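PDB 4OPE: Nrps/pks, which probably catalyses decarboxylative Claisen condensation, extending the acyl chain as a ketosynthase domain of the AT-less polyketide synthase that makes oxazolomycin. Local coordinates for residues F27-D36 / L366-L377. Numbering follows the deposited sequence.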
ATOM      1  N   PHE A  27     -25.176  -9.836   8.012  1.00 34.36           N
ATOM      2  CA  PHE A  27     -23.964 -10.474   8.453  1.00 34.57           C
ATOM      3  C   PHE A  27     -24.123 -10.994   9.852  1.00 35.64           C
ATOM      4  O   PHE A  27     -23.722 -12.125  10.168  1.00 37.08           O
ATOM      5  CB  PHE A  27     -22.827  -9.447   8.403  1.00 35.87           C
ATOM      6  CG  PHE A  27     -21.419 -10.009   8.580  1.00 33.19           C
ATOM      7  CD1 PHE A  27     -21.038 -11.188   7.990  1.00 33.27           C
ATOM      8  CD2 PHE A  27     -20.469  -9.295   9.303  1.00 32.07           C
ATOM      9  CE1 PHE A  27     -19.728 -11.655   8.126  1.00 32.95           C
ATOM     10  CE2 PHE A  27     -19.165  -9.753   9.433  1.00 31.90           C
ATOM     11  CZ  PHE A  27     -18.797 -10.930   8.855  1.00 31.58           C
ATOM     12  N   TRP A  28     -24.731 -10.173  10.699  1.00 37.41           N
ATOM     13  CA  TRP A  28     -24.871 -10.515  12.112  1.00 36.73           C
ATOM     14  C   TRP A  28     -25.768 -11.714  12.298  1.00 36.90           C
ATOM     15  O   TRP A  28     -25.399 -12.613  12.995  1.00 35.46           O
ATOM     16  CB  TRP A  28     -25.361  -9.354  12.955  1.00 34.60           C
ATOM     17  CG  TRP A  28     -25.570  -9.791  14.378  1.00 35.76           C
ATOM     18  CD1 TRP A  28     -26.758  -9.860  15.052  1.00 34.95           C
ATOM     19  CD2 TRP A  28     -24.572 -10.287  15.290  1.00 36.09           C
ATOM     20  NE1 TRP A  28     -26.561 -10.337  16.316  1.00 36.57           N
ATOM     21  CE2 TRP A  28     -25.233 -10.603  16.499  1.00 36.43           C
ATOM     22  CE3 TRP A  28     -23.194 -10.489  15.206  1.00 34.92           C
ATOM     23  CZ2 TRP A  28     -24.564 -11.091  17.614  1.00 36.64           C
ATOM     24  CZ3 TRP A  28     -22.507 -10.969  16.353  1.00 35.55           C
ATOM     25  CH2 TRP A  28     -23.199 -11.270  17.522  1.00 36.72           C
ATOM     26  N   ARG A  29     -26.927 -11.704  11.666  1.00 40.02           N
ATOM     27  CA  ARG A  29     -27.832 -12.846  11.598  1.00 44.19           C
ATOM     28  C   ARG A  29     -27.068 -14.142  11.278  1.00 45.04           C
ATOM     29  O   ARG A  29     -27.210 -15.184  11.993  1.00 43.04           O
ATOM     30  CB  ARG A  29     -28.829 -12.614  10.465  1.00 51.85           C
ATOM     31  CG  ARG A  29     -30.310 -12.688  10.796  1.00 60.10           C
ATOM     32  CD  ARG A  29     -31.021 -11.331  10.683  1.00 64.03           C
ATOM     33  NE  ARG A  29     -30.858 -10.687   9.372  1.00 65.79           N
ATOM     34  CZ  ARG A  29     -31.088  -9.393   9.125  1.00 66.43           C
ATOM     35  NH1 ARG A  29     -31.522  -8.571  10.090  1.00 67.48           N
ATOM     36  NH2 ARG A  29     -30.875  -8.908   7.906  1.00 62.66           N
ATOM     37  N   ASN A  30     -26.249 -14.070  10.211  1.00 41.14           N
ATOM     38  CA  ASN A  30     -25.507 -15.234   9.729  1.00 38.03           C
ATOM     39  C   ASN A  30     -24.485 -15.728  10.718  1.00 38.59           C
ATOM     40  O   ASN A  30     -24.363 -16.917  10.929  1.00 40.69           O
ATOM     41  CB  ASN A  30     -24.801 -14.917   8.438  1.00 36.52           C
ATOM     42  CG  ASN A  30     -25.751 -14.676   7.295  1.00 34.96           C
ATOM     43  OD1 ASN A  30     -26.981 -14.809   7.442  1.00 33.31           O
ATOM     44  ND2 ASN A  30     -25.187 -14.302   6.130  1.00 33.33           N
ATOM     45  N   LEU A  31     -23.715 -14.821  11.305  1.00 39.64           N
ATOM     46  CA  LEU A  31     -22.775 -15.201  12.373  1.00 39.30           C
ATOM     47  C   LEU A  31     -23.535 -15.796  13.516  1.00 39.33           C
ATOM     48  O   LEU A  31     -23.116 -16.773  14.074  1.00 41.69           O
ATOM     49  CB  LEU A  31     -22.033 -13.983  12.928  1.00 38.45           C
ATOM     50  CG  LEU A  31     -21.090 -13.308  11.940  1.00 38.83           C
ATOM     51  CD1 LEU A  31     -20.806 -11.868  12.336  1.00 38.43           C
ATOM     52  CD2 LEU A  31     -19.795 -14.083  11.816  1.00 38.80           C
ATOM     53  N   ARG A  32     -24.634 -15.176  13.896  1.00 41.44           N
ATOM     54  CA  ARG A  32     -25.379 -15.592  15.094  1.00 46.68           C
ATOM     55  C   ARG A  32     -25.921 -17.009  14.940  1.00 43.97           C
ATOM     56  O   ARG A  32     -25.838 -17.773  15.843  1.00 42.03           O
ATOM     57  CB  ARG A  32     -26.554 -14.626  15.407  1.00 52.68           C
ATOM     58  CG  ARG A  32     -26.649 -14.270  16.893  1.00 57.82           C
ATOM     59  CD  ARG A  32     -27.847 -13.416  17.264  1.00 55.83           C
ATOM     60  NE  ARG A  32     -29.007 -14.252  17.534  1.00 56.30           N
ATOM     61  CZ  ARG A  32     -29.448 -14.631  18.736  1.00 56.38           C
ATOM     62  NH1 ARG A  32     -30.514 -15.412  18.800  1.00 58.20           N
ATOM     63  NH2 ARG A  32     -28.858 -14.256  19.871  1.00 55.40           N
ATOM     64  N   GLU A  33     -26.436 -17.341  13.769  1.00 46.85           N
ATOM     65  CA  GLU A  33     -27.013 -18.651  13.496  1.00 48.92           C
ATOM     66  C   GLU A  33     -25.980 -19.726  13.125  1.00 48.74           C
ATOM     67  O   GLU A  33     -26.340 -20.902  12.936  1.00 48.79           O
ATOM     68  CB  GLU A  33     -28.013 -18.529  12.355  1.00 55.53           C
ATOM     69  CG  GLU A  33     -29.260 -17.702  12.695  1.00 63.54           C
ATOM     70  CD  GLU A  33     -30.012 -17.169  11.462  1.00 71.87           C
ATOM     71  OE1 GLU A  33     -29.956 -17.820  10.367  1.00 71.03           O
ATOM     72  OE2 GLU A  33     -30.650 -16.078  11.609  1.00 74.49           O
ATOM     73  N   GLY A  34     -24.708 -19.343  13.014  1.00 43.45           N
ATOM     74  CA  GLY A  34     -23.680 -20.271  12.601  1.00 41.03           C
ATOM     75  C   GLY A  34     -23.892 -20.700  11.160  1.00 41.26           C
ATOM     76  O   GLY A  34     -23.775 -21.880  10.840  1.00 44.09           O
ATOM     77  N   ARG A  35     -24.181 -19.751  10.279  1.00 39.56           N
ATOM     78  CA  ARG A  35     -24.496 -20.084   8.915  1.00 39.64           C
ATOM     79  C   ARG A  35     -23.282 -20.327   8.064  1.00 41.68           C
ATOM     80  O   ARG A  35     -22.323 -19.581   8.084  1.00 38.85           O
ATOM     81  CB  ARG A  35     -25.305 -18.979   8.288  1.00 39.67           C
ATOM     82  CG  ARG A  35     -25.676 -19.204   6.829  1.00 38.39           C
ATOM     83  CD  ARG A  35     -26.565 -18.042   6.408  1.00 38.46           C
ATOM     84  NE  ARG A  35     -27.222 -18.276   5.144  1.00 40.74           N
ATOM     85  CZ  ARG A  35     -27.915 -17.374   4.459  1.00 40.53           C
ATOM     86  NH1 ARG A  35     -28.043 -16.138   4.921  1.00 40.96           N
ATOM     87  NH2 ARG A  35     -28.470 -17.708   3.292  1.00 39.72           N
ATOM     88  N   ASP A  36     -23.357 -21.382   7.267  1.00 45.77           N
ATOM     89  CA  ASP A  36     -22.288 -21.713   6.363  1.00 44.02           C
ATOM     90  C   ASP A  36     -22.641 -21.055   5.074  1.00 42.92           C
ATOM     91  O   ASP A  36     -23.602 -21.457   4.438  1.00 42.70           O
ATOM     92  CB  ASP A  36     -22.202 -23.205   6.182  1.00 46.10           C
ATOM     93  CG  ASP A  36     -21.096 -23.608   5.242  1.00 50.76           C
ATOM     94  OD1 ASP A  36     -20.519 -22.721   4.544  1.00 52.79           O
ATOM     95  OD2 ASP A  36     -20.806 -24.828   5.225  1.00 53.46           O
ATOM     96  N   LEU A 366     -19.419  -6.389  16.082  1.00 32.84           N
ATOM     97  CA  LEU A 366     -20.785  -6.852  16.290  1.00 34.75           C
ATOM     98  C   LEU A 366     -20.874  -7.621  17.574  1.00 33.22           C
ATOM     99  O   LEU A 366     -21.845  -7.521  18.280  1.00 32.16           O
ATOM    100  CB  LEU A 366     -21.272  -7.731  15.127  1.00 37.22           C
ATOM    101  CG  LEU A 366     -21.417  -6.899  13.856  1.00 39.58           C
ATOM    102  CD1 LEU A 366     -21.469  -7.702  12.556  1.00 39.24           C
ATOM    103  CD2 LEU A 366     -22.635  -5.983  14.035  1.00 41.02           C
ATOM    104  N   GLN A 367     -19.856  -8.387  17.890  1.00 34.14           N
ATOM    105  CA  GLN A 367     -19.876  -9.093  19.168  1.00 35.76           C
ATOM    106  C   GLN A 367     -19.975  -8.064  20.329  1.00 35.90           C
ATOM    107  O   GLN A 367     -20.825  -8.205  21.219  1.00 35.86           O
ATOM    108  CB  GLN A 367     -18.697 -10.071  19.281  1.00 33.84           C
ATOM    109  CG  GLN A 367     -18.914 -11.288  18.406  1.00 34.34           C
ATOM    110  CD  GLN A 367     -17.901 -12.420  18.606  1.00 34.95           C
ATOM    111  OE1 GLN A 367     -18.164 -13.572  18.289  1.00 36.35           O
ATOM    112  NE2 GLN A 367     -16.753 -12.097  19.137  1.00 37.07           N
ATOM    113  N   PHE A 368     -19.142  -7.025  20.291  1.00 35.12           N
ATOM    114  CA  PHE A 368     -19.191  -5.997  21.302  1.00 35.86           C
ATOM    115  C   PHE A 368     -20.614  -5.466  21.393  1.00 38.37           C
ATOM    116  O   PHE A 368     -21.194  -5.419  22.500  1.00 41.42           O
ATOM    117  CB  PHE A 368     -18.248  -4.854  20.991  1.00 34.59           C
ATOM    118  CG  PHE A 368     -16.785  -5.130  21.282  1.00 35.37           C
ATOM    119  CD1 PHE A 368     -16.371  -6.137  22.126  1.00 36.13           C
ATOM    120  CD2 PHE A 368     -15.812  -4.309  20.722  1.00 35.93           C
ATOM    121  CE1 PHE A 368     -15.013  -6.326  22.391  1.00 37.01           C
ATOM    122  CE2 PHE A 368     -14.458  -4.485  20.988  1.00 37.60           C
ATOM    123  CZ  PHE A 368     -14.058  -5.504  21.831  1.00 37.53           C
ATOM    124  N   ARG A 369     -21.203  -5.123  20.251  1.00 38.07           N
ATOM    125  CA  ARG A 369     -22.500  -4.463  20.266  1.00 40.77           C
ATOM    126  C   ARG A 369     -23.601  -5.346  20.877  1.00 41.91           C
ATOM    127  O   ARG A 369     -24.370  -4.882  21.689  1.00 38.70           O
ATOM    128  CB  ARG A 369     -22.934  -4.014  18.878  1.00 43.50           C
ATOM    129  CG  ARG A 369     -24.410  -3.629  18.876  1.00 49.10           C
ATOM    130  CD  ARG A 369     -24.906  -2.959  17.602  1.00 57.10           C
ATOM    131  NE  ARG A 369     -24.080  -1.801  17.218  1.00 67.91           N
ATOM    132  CZ  ARG A 369     -24.058  -1.226  16.004  1.00 75.05           C
ATOM    133  NH1 ARG A 369     -24.826  -1.675  15.003  1.00 76.43           N
ATOM    134  NH2 ARG A 369     -23.247  -0.191  15.787  1.00 80.86           N
ATOM    135  N   HIS A 370     -23.686  -6.601  20.445  1.00 41.62           N
ATOM    136  CA  HIS A 370     -24.694  -7.505  20.933  1.00 41.73           C
ATOM    137  C   HIS A 370     -24.242  -8.339  22.135  1.00 40.85           C
ATOM    138  O   HIS A 370     -25.011  -9.089  22.669  1.00 39.71           O
ATOM    139  CB  HIS A 370     -25.117  -8.450  19.815  1.00 44.41           C
ATOM    140  CG  HIS A 370     -25.623  -7.755  18.603  1.00 44.27           C
ATOM    141  ND1 HIS A 370     -26.846  -7.130  18.568  1.00 46.41           N
ATOM    142  CD2 HIS A 370     -25.087  -7.602  17.375  1.00 46.44           C
ATOM    143  CE1 HIS A 370     -27.036  -6.600  17.373  1.00 47.02           C
ATOM    144  NE2 HIS A 370     -25.986  -6.878  16.626  1.00 47.07           N
ATOM    145  N   GLN A 371     -23.003  -8.217  22.556  1.00 40.97           N
ATOM    146  CA  GLN A 371     -22.543  -8.890  23.769  1.00 42.08           C
ATOM    147  C   GLN A 371     -22.766 -10.397  23.722  1.00 41.77           C
ATOM    148  O   GLN A 371     -23.193 -11.020  24.699  1.00 41.03           O
ATOM    149  CB  GLN A 371     -23.203  -8.284  24.984  1.00 43.59           C
ATOM    150  CG  GLN A 371     -22.901  -6.816  25.137  1.00 46.77           C
ATOM    151  CD  GLN A 371     -23.558  -6.216  26.358  1.00 51.65           C
ATOM    152  OE1 GLN A 371     -24.627  -6.631  26.772  1.00 56.06           O
ATOM    153  NE2 GLN A 371     -22.917  -5.237  26.940  1.00 56.24           N
ATOM    154  N   GLU A 372     -22.428 -10.969  22.579  1.00 40.17           N
ATOM    155  CA  GLU A 372     -22.569 -12.375  22.336  1.00 42.62           C
ATOM    156  C   GLU A 372     -21.337 -12.860  21.646  1.00 39.83           C
ATOM    157  O   GLU A 372     -20.714 -12.126  20.908  1.00 36.94           O
ATOM    158  CB  GLU A 372     -23.788 -12.674  21.448  1.00 45.24           C
ATOM    159  CG  GLU A 372     -25.100 -12.468  22.148  1.00 46.15           C
ATOM    160  CD  GLU A 372     -26.303 -12.893  21.325  1.00 50.79           C
ATOM    161  OE1 GLU A 372     -26.409 -12.570  20.130  1.00 48.91           O
ATOM    162  OE2 GLU A 372     -27.202 -13.555  21.892  1.00 60.89           O
ATOM    163  N   LEU A 373     -21.004 -14.117  21.901  1.00 41.58           N
ATOM    164  CA  LEU A 373     -19.977 -14.825  21.150  1.00 40.99           C
ATOM    165  C   LEU A 373     -20.645 -15.814  20.253  1.00 40.35           C
ATOM    166  O   LEU A 373     -21.421 -16.637  20.712  1.00 40.27           O
ATOM    167  CB  LEU A 373     -19.020 -15.571  22.055  1.00 41.55           C
ATOM    168  CG  LEU A 373     -18.347 -14.659  23.053  1.00 43.29           C
ATOM    169  CD1 LEU A 373     -17.702 -15.518  24.116  1.00 45.27           C
ATOM    170  CD2 LEU A 373     -17.352 -13.742  22.376  1.00 43.78           C
ATOM    171  N   VAL A 374     -20.308 -15.746  18.968  1.00 40.32           N
ATOM    172  CA  VAL A 374     -20.963 -16.566  17.961  1.00 39.18           C
ATOM    173  C   VAL A 374     -20.175 -17.833  17.654  1.00 39.62           C
ATOM    174  O   VAL A 374     -18.985 -17.887  17.902  1.00 41.01           O
ATOM    175  CB  VAL A 374     -21.155 -15.769  16.696  1.00 38.88           C
ATOM    176  CG1 VAL A 374     -21.931 -14.499  17.009  1.00 38.16           C
ATOM    177  CG2 VAL A 374     -19.803 -15.445  16.062  1.00 40.76           C
ATOM    178  N   PRO A 375     -20.853 -18.859  17.116  1.00 39.26           N
ATOM    179  CA  PRO A 375     -20.217 -20.094  16.698  1.00 37.32           C
ATOM    180  C   PRO A 375     -19.138 -19.902  15.645  1.00 37.53           C
ATOM    181  O   PRO A 375     -19.350 -19.200  14.637  1.00 35.90           O
ATOM    182  CB  PRO A 375     -21.342 -20.880  16.021  1.00 37.75           C
ATOM    183  CG  PRO A 375     -22.590 -20.186  16.307  1.00 38.22           C
ATOM    184  CD  PRO A 375     -22.260 -18.783  16.686  1.00 38.24           C
ATOM    185  N   SER A 376     -18.011 -20.573  15.877  1.00 38.22           N
ATOM    186  CA  SER A 376     -17.016 -20.893  14.854  1.00 38.64           C
ATOM    187  C   SER A 376     -17.327 -22.303  14.289  1.00 39.49           C
ATOM    188  O   SER A 376     -17.474 -23.215  15.039  1.00 39.27           O
ATOM    189  CB  SER A 376     -15.612 -20.876  15.476  1.00 38.07           C
ATOM    190  OG  SER A 376     -14.658 -20.428  14.555  1.00 35.93           O
ATOM    191  N   LEU A 377     -17.390 -22.461  12.969  1.00 39.67           N
ATOM    192  CA  LEU A 377     -17.920 -23.661  12.350  1.00 39.48           C
ATOM    193  C   LEU A 377     -16.847 -24.687  12.055  1.00 40.09           C
ATOM    194  O   LEU A 377     -15.645 -24.400  12.151  1.00 39.88           O
ATOM    195  CB  LEU A 377     -18.643 -23.309  11.042  1.00 40.65           C
ATOM    196  CG  LEU A 377     -20.041 -22.684  11.172  1.00 41.79           C
ATOM    197  CD1 LEU A 377     -19.988 -21.437  11.977  1.00 43.72           C
ATOM    198  CD2 LEU A 377     -20.597 -22.281   9.835  1.00 43.36           C
TER
HETATM  199  O   HOH W   1     -20.968 -18.232  12.698  1.00 33.93           O
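Trp28 is layered between the imidazole of His370 and the aliphatic part of Arg32. The five-membered ring of Trp28 and the His370 ring form an offset stack, with planes 17° from parallel; the spacing is modelled too tightly to be taken exactly. CG of Arg32, from the next turn of the same helix, lies over the opposite face of the indole. The Trp28 side chain leaves its helix with CG anti to the backbone N (chi1 176°), which sends the ring across to helix 356-370. Its six-membered ring meets apolar groups: CE3 lies 3.4 Å from CB of Leu366 on that helix, and CH2 lies 3.5 Å from CG1 of Val374, beyond the helix end. OE1 of Glu372 sits at the ring edge, near its plane.

The same carboxylate takes a salt bridge from Arg32. A single nitrogen, NH2, reaches both oxygens, OE2 at 2.7 Å and OE1 at 3.0 Å. The bond to OE1 is nearly straight and uses the syn lone pair. The guanidinium and carboxylate are almost coplanar, and the bend of the arginine chain at chi3 (87°) helps bring NH2 to the acid.

The contact lies within the thiolase-type fold of the ketosynthase. It joins helix 24-33, which follows strand 9-17, to the end of helix 356-370 and the chain leading out of it. The two helix segments cross at nearly a right angle. Helix 24-33 closes with a Schellman motif at Gly34, where CG of Pro375 packs 3.9 Å from the glycine CA. A water lies within hydrogen-bonding distance of O of Leu31 and O of Pro375. Further on, CD2 of Leu377 rests 3.4 Å from O of Gly34 and also touches CB of Asp36, whose carboxylate is salt-bridged to Arg226.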